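Local coordinates for protein bradyzoite surface antigen BSR4 (Toxoplasma gondii, PDB 2JKS) that is a surface antigen of the SAG1-related superfamily displayed by the bradyzoite stage of the parasite, and binds zinc ions, at residues Lys242-Thr247 against Ala255-Pro260. Numbering follows the deposited sequence.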
loop_
_atom_site.group_PDB
_atom_site.type_symbol
_atom_site.label_atom_id
_atom_site.label_comp_id
_atom_site.label_asym_id
_atom_site.label_seq_id
_atom_site.Cartn_x
_atom_site.Cartn_y
_atom_site.Cartn_z
ATOM N N LYS A 242 -5.744 -26.944 -18.335
ATOM C CA LYS A 242 -4.793 -26.258 -17.434
ATOM C C LYS A 242 -3.988 -25.202 -18.158
ATOM O O LYS A 242 -3.614 -24.190 -17.548
ATOM C CB LYS A 242 -3.810 -27.251 -16.805
ATOM C CG LYS A 242 -4.289 -27.955 -15.571
ATOM C CD LYS A 242 -3.122 -28.759 -14.972
ATOM C CE LYS A 242 -2.558 -28.071 -13.808
ATOM N NZ LYS A 242 -2.000 -29.117 -12.904
ATOM N N SER A 243 -3.725 -25.416 -19.447
ATOM C CA SER A 243 -2.905 -24.460 -20.214
ATOM C C SER A 243 -3.589 -23.111 -20.412
ATOM O O SER A 243 -2.938 -22.133 -20.821
ATOM C CB SER A 243 -2.502 -25.045 -21.581
ATOM O OG SER A 243 -3.626 -25.174 -22.440
ATOM N N TRP A 244 -4.900 -23.049 -20.136
ATOM C CA TRP A 244 -5.633 -21.768 -20.200
ATOM C C TRP A 244 -5.070 -20.759 -19.158
ATOM O O TRP A 244 -5.206 -19.553 -19.300
ATOM C CB TRP A 244 -7.133 -21.995 -19.958
ATOM C CG TRP A 244 -7.952 -22.662 -21.079
ATOM C CD1 TRP A 244 -7.492 -23.396 -22.148
ATOM C CD2 TRP A 244 -9.397 -22.719 -21.146
ATOM N NE1 TRP A 244 -8.570 -23.860 -22.901
ATOM C CE2 TRP A 244 -9.742 -23.473 -22.289
ATOM C CE3 TRP A 244 -10.418 -22.204 -20.347
ATOM C CZ2 TRP A 244 -11.093 -23.697 -22.676
ATOM C CZ3 TRP A 244 -11.764 -22.420 -20.724
ATOM C CH2 TRP A 244 -12.080 -23.159 -21.891
ATOM N N TRP A 245 -4.458 -21.264 -18.098
ATOM C CA TRP A 245 -3.748 -20.406 -17.140
ATOM C C TRP A 245 -2.264 -20.414 -17.410
ATOM O O TRP A 245 -1.658 -21.501 -17.582
ATOM C CB TRP A 245 -3.913 -20.924 -15.737
ATOM C CG TRP A 245 -5.244 -20.649 -15.097
ATOM C CD1 TRP A 245 -6.281 -21.512 -14.964
ATOM C CD2 TRP A 245 -5.645 -19.425 -14.472
ATOM N NE1 TRP A 245 -7.322 -20.911 -14.293
ATOM C CE2 TRP A 245 -6.952 -19.629 -13.968
ATOM C CE3 TRP A 245 -5.013 -18.187 -14.250
ATOM C CZ2 TRP A 245 -7.650 -18.628 -13.281
ATOM C CZ3 TRP A 245 -5.707 -17.187 -13.548
ATOM C CH2 TRP A 245 -7.013 -17.408 -13.088
ATOM N N VAL A 246 -1.687 -19.228 -17.459
ATOM C CA VAL A 246 -0.226 -19.063 -17.402
ATOM C C VAL A 246 0.229 -18.150 -16.239
ATOM O O VAL A 246 -0.218 -17.019 -16.073
ATOM C CB VAL A 246 0.477 -18.808 -18.814
ATOM C CG1 VAL A 246 -0.473 -18.952 -20.012
ATOM C CG2 VAL A 246 1.342 -17.545 -18.863
ATOM N N THR A 247 1.121 -18.699 -15.435
ATOM C CA THR A 247 1.623 -18.059 -14.240
ATOM C C THR A 247 2.994 -17.474 -14.522
ATOM O O THR A 247 3.857 -18.125 -15.145
ATOM C CB THR A 247 1.662 -19.065 -13.093
ATOM O OG1 THR A 247 0.336 -19.552 -12.887
ATOM C CG2 THR A 247 2.163 -18.431 -11.787
ATOM N N ALA A 255 -1.080 -14.372 -12.350
ATOM C CA ALA A 255 -1.465 -15.366 -13.375
ATOM C C ALA A 255 -2.552 -14.798 -14.318
ATOM O O ALA A 255 -3.349 -13.924 -13.945
ATOM C CB ALA A 255 -1.949 -16.692 -12.716
ATOM N N THR A 256 -2.573 -15.318 -15.540
ATOM C CA THR A 256 -3.497 -14.851 -16.558
ATOM C C THR A 256 -4.274 -16.021 -17.124
ATOM O O THR A 256 -3.698 -16.984 -17.668
ATOM C CB THR A 256 -2.727 -14.144 -17.689
ATOM O OG1 THR A 256 -2.122 -12.943 -17.188
ATOM C CG2 THR A 256 -3.661 -13.854 -18.883
ATOM N N LEU A 257 -5.593 -15.917 -17.047
ATOM C CA LEU A 257 -6.474 -16.892 -17.687
ATOM C C LEU A 257 -6.869 -16.360 -19.080
ATOM O O LEU A 257 -7.204 -15.189 -19.213
ATOM C CB LEU A 257 -7.728 -17.084 -16.823
ATOM C CG LEU A 257 -8.844 -17.940 -17.422
ATOM C CD1 LEU A 257 -8.420 -19.379 -17.518
ATOM C CD2 LEU A 257 -10.113 -17.816 -16.543
ATOM N N THR A 258 -6.741 -17.209 -20.110
ATOM C CA THR A 258 -7.190 -16.896 -21.477
ATOM C C THR A 258 -8.121 -18.003 -21.879
ATOM O O THR A 258 -7.702 -19.169 -21.988
ATOM C CB THR A 258 -6.014 -16.835 -22.479
ATOM O OG1 THR A 258 -5.064 -15.874 -22.007
ATOM C CG2 THR A 258 -6.525 -16.464 -23.894
ATOM N N ILE A 259 -9.404 -17.675 -22.019
ATOM C CA ILE A 259 -10.376 -18.622 -22.515
ATOM C C ILE A 259 -10.373 -18.478 -24.034
ATOM O O ILE A 259 -10.736 -17.429 -24.501
ATOM C CB ILE A 259 -11.820 -18.330 -21.987
ATOM C CG1 ILE A 259 -11.900 -18.456 -20.448
ATOM C CG2 ILE A 259 -12.822 -19.247 -22.622
ATOM C CD1 ILE A 259 -13.171 -17.786 -19.882
ATOM N N PRO A 260 -9.970 -19.529 -24.794
ATOM C CA PRO A 260 -9.981 -19.425 -26.266
ATOM C C PRO A 260 -11.362 -18.949 -26.765
ATOM O O PRO A 260 -12.420 -19.328 -26.213
ATOM C CB PRO A 260 -9.649 -20.861 -26.725
ATOM C CG PRO A 260 -8.924 -21.471 -25.559
ATOM C CD PRO A 260 -9.461 -20.837 -24.341
#
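Trp244 lies across Pro260 with the proline CD over one face of its five-membered ring, 3.5 Å from the centroid and 18° off the normal, a CH-pi contact in which the polarised C-H bonds beside a proline nitrogen suit an electron-rich indole. The two side chains cross at about a right angle. Farther out on the same indole, CZ3 meets Ile259 CG2 at 3.8 Å, so flat ring and branched chain extend the packing past the end of strand 254-258. Trp245 makes the second aromatic contact: Leu257 CB sits 3.6 Å from the centroid of its six-membered ring, almost exactly over it, and Leu257 CD1 reaches NE1 at 3.7 Å. Leu257 CG lies anti to the backbone N (chi1 173°), and chi2 of 69° turns CD1 to within 3.8 Å of Trp244 CB, linking the two tryptophans. Ala255, with a single methyl, meets the ring obliquely, CB 3.7 Å from Trp245 CE3.

Along the backbone, Val246 and Thr256 form an antiparallel hydrogen-bonded pair, their side chains on the face opposite Trp245 and Leu257, and Thr258 N donates to Trp244 O at 2.9 Å; beta-branched residues suit the extended backbone here. Thr247 OG1 hydrogen-bonds to Tyr213 OH and Thr256 OG1 to Thr199 OG1. Phe233 and Tyr213 also meet the Trp245 ring, the latter edge-to-face.

The hairpin, entered through the 3-10 turn 242-244, lies within the second SRS domain. Strand 245-247 is outermost in its sheet, strand 254-258 pairs on its other side with 197-201, and Leu257 and Ile259 touch Met191 of strand 187-191 in the facing sheet.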